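Local coordinates for protein sylvaticin (Pythium sylvaticum, PDB 2POS) that is a secreted alpha-elicitin-like protein that probably binds sterols or other lipids in a hydrophobic cavity, at residues F13-L18 / W33-P38. Sequence-based numbering, arbitrary orientation.
Sequences FKLAPL and WQMLPP
Four apolar side chains make this contact, Leu15 and Leu18 from 13-18 with Met35 and Leu36 from 33-38, and no hydrogen bond crosses between the two loops. Among the leucines, Leu36 spans both partners with its two methyl branches: CD2 lies 3.9 Å from CD1 of Leu15, and CD1 lies 4.1 Å from CB of Leu18. All three leucines keep CG anti to the carbonyl carbon and beside the backbone N. Met35 meets the two leucines of 13-18 with two different atoms, CG and CE. Its CG, anti to its own backbone N (chi1 -180°), sits 4.0 Å from CD1 of Leu18. The chain then bends at chi2 and again at chi3, so that CE comes 4.2 Å from CD1 of Leu15, the two side chains crossing nearly at right angles. A type I turn from Phe13 to Ala16 contains Leu15, and Leu18 N donates to Leu15 O (2.9 Å), consistent with both side chains pointing toward 33-38. Gln28 OE1 of helix 22-31 accepts from the backbone N of Met35 and of Leu36. Leu24 of that helix touches Met35 and Leu36, and Ile63 of helix 54-64 touches Leu18 and Met35. The contact thus joins the loops at the two ends of helix 22-31 in the helix-rich elicitin fold; with only apolar groups meeting, the match rests on shape and burial, shared with helices 22-31 and 54-64.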
loop_
_atom_site.group_PDB
_atom_site.type_symbol
_atom_site.label_atom_id
_atom_site.label_comp_id
_atom_site.label_asym_id
_atom_site.label_seq_id
_atom_site.Cartn_x
_atom_site.Cartn_y
_atom_site.Cartn_z
ATOM N N PHE A 13 -12.130 -3.652 3.748
ATOM C CA PHE A 13 -12.299 -5.096 3.917
ATOM C C PHE A 13 -11.583 -5.899 2.842
ATOM O O PHE A 13 -11.205 -7.052 3.067
ATOM C CB PHE A 13 -13.778 -5.489 3.997
ATOM C CG PHE A 13 -14.533 -4.829 5.135
ATOM C CD1 PHE A 13 -15.842 -4.395 4.944
ATOM C CD2 PHE A 13 -13.950 -4.665 6.391
ATOM C CE1 PHE A 13 -16.550 -3.791 5.979
ATOM C CE2 PHE A 13 -14.661 -4.067 7.435
ATOM C CZ PHE A 13 -15.967 -3.634 7.219
ATOM N N LYS A 14 -11.372 -5.284 1.673
ATOM C CA LYS A 14 -10.610 -5.927 0.600
ATOM C C LYS A 14 -9.184 -6.272 1.016
ATOM O O LYS A 14 -8.584 -7.186 0.451
ATOM C CB LYS A 14 -10.510 -5.014 -0.622
ATOM C CG LYS A 14 -11.755 -4.868 -1.449
ATOM C CD LYS A 14 -11.378 -4.016 -2.655
ATOM C CE LYS A 14 -12.574 -3.659 -3.483
ATOM N NZ LYS A 14 -12.129 -2.771 -4.595
ATOM N N LEU A 15 -8.644 -5.519 1.969
ATOM C CA LEU A 15 -7.259 -5.689 2.402
ATOM C C LEU A 15 -7.039 -6.890 3.325
ATOM O O LEU A 15 -5.898 -7.211 3.647
ATOM C CB LEU A 15 -6.765 -4.413 3.092
ATOM C CG LEU A 15 -6.882 -3.102 2.310
ATOM C CD1 LEU A 15 -6.464 -1.948 3.215
ATOM C CD2 LEU A 15 -6.047 -3.136 1.047
ATOM N N ALA A 16 -8.119 -7.555 3.736
ATOM C CA ALA A 16 -8.034 -8.619 4.758
ATOM C C ALA A 16 -6.995 -9.716 4.471
ATOM O O ALA A 16 -6.255 -10.114 5.374
ATOM C CB ALA A 16 -9.413 -9.228 5.023
ATOM N N PRO A 17 -6.912 -10.192 3.214
ATOM C CA PRO A 17 -5.904 -11.233 2.931
ATOM C C PRO A 17 -4.467 -10.850 3.301
ATOM O O PRO A 17 -3.639 -11.731 3.569
ATOM C CB PRO A 17 -6.026 -11.422 1.416
ATOM C CG PRO A 17 -7.424 -11.064 1.118
ATOM C CD PRO A 17 -7.701 -9.881 2.008
ATOM N N LEU A 18 -4.157 -9.554 3.319
ATOM C CA LEU A 18 -2.786 -9.136 3.605
ATOM C C LEU A 18 -2.320 -9.564 4.994
ATOM O O LEU A 18 -1.139 -9.832 5.187
ATOM C CB LEU A 18 -2.613 -7.627 3.437
ATOM C CG LEU A 18 -2.970 -7.035 2.073
ATOM C CD1 LEU A 18 -2.706 -5.558 2.147
ATOM C CD2 LEU A 18 -2.157 -7.683 0.953
ATOM N N TRP A 33 7.513 1.546 6.719
ATOM C CA TRP A 33 6.232 1.939 6.113
ATOM C C TRP A 33 5.144 0.953 6.496
ATOM O O TRP A 33 5.342 -0.260 6.410
ATOM C CB TRP A 33 6.336 2.006 4.586
ATOM C CG TRP A 33 5.011 2.189 3.895
ATOM C CD1 TRP A 33 4.275 3.334 3.832
ATOM C CD2 TRP A 33 4.271 1.197 3.168
ATOM N NE1 TRP A 33 3.121 3.124 3.108
ATOM C CE2 TRP A 33 3.094 1.819 2.691
ATOM C CE3 TRP A 33 4.489 -0.154 2.875
ATOM C CZ2 TRP A 33 2.137 1.134 1.934
ATOM C CZ3 TRP A 33 3.535 -0.839 2.121
ATOM C CH2 TRP A 33 2.380 -0.192 1.656
ATOM N N GLN A 34 3.985 1.473 6.893
ATOM C CA GLN A 34 2.875 0.619 7.300
ATOM C C GLN A 34 1.713 0.676 6.315
ATOM O O GLN A 34 1.286 1.759 5.908
ATOM C CB GLN A 34 2.390 0.981 8.709
ATOM C CG GLN A 34 3.510 1.131 9.761
ATOM C CD GLN A 34 4.396 -0.110 9.902
ATOM O OE1 GLN A 34 5.632 -0.010 9.945
ATOM N NE2 GLN A 34 3.771 -1.279 9.983
ATOM N N MET A 35 1.212 -0.505 5.954
ATOM C CA MET A 35 0.008 -0.657 5.140
ATOM C C MET A 35 -1.191 -0.943 6.050
ATOM O O MET A 35 -2.284 -0.449 5.799
ATOM C CB MET A 35 0.191 -1.782 4.112
ATOM C CG MET A 35 -1.007 -2.040 3.186
ATOM S SD MET A 35 -1.310 -0.705 1.994
ATOM C CE MET A 35 -2.847 0.003 2.605
ATOM N N LEU A 36 -0.985 -1.745 7.093
ATOM C CA LEU A 36 -2.045 -2.039 8.064
ATOM C C LEU A 36 -1.574 -1.782 9.503
ATOM O O LEU A 36 -0.729 -2.514 10.017
ATOM C CB LEU A 36 -2.531 -3.490 7.941
ATOM C CG LEU A 36 -3.118 -3.992 6.620
ATOM C CD1 LEU A 36 -3.506 -5.453 6.754
ATOM C CD2 LEU A 36 -4.307 -3.162 6.190
ATOM N N PRO A 37 -2.098 -0.729 10.156
ATOM C CA PRO A 37 -2.991 0.305 9.641
ATOM C C PRO A 37 -2.242 1.188 8.645
ATOM O O PRO A 37 -1.026 1.329 8.754
ATOM C CB PRO A 37 -3.350 1.132 10.888
ATOM C CG PRO A 37 -2.836 0.386 12.047
ATOM C CD PRO A 37 -1.754 -0.511 11.571
ATOM N N PRO A 38 -2.959 1.791 7.686
ATOM C CA PRO A 38 -2.246 2.559 6.657
ATOM C C PRO A 38 -1.629 3.860 7.172
ATOM O O PRO A 38 -2.329 4.687 7.774
ATOM C CB PRO A 38 -3.333 2.845 5.617
ATOM C CG PRO A 38 -4.605 2.824 6.389
ATOM C CD PRO A 38 -4.415 1.787 7.470
#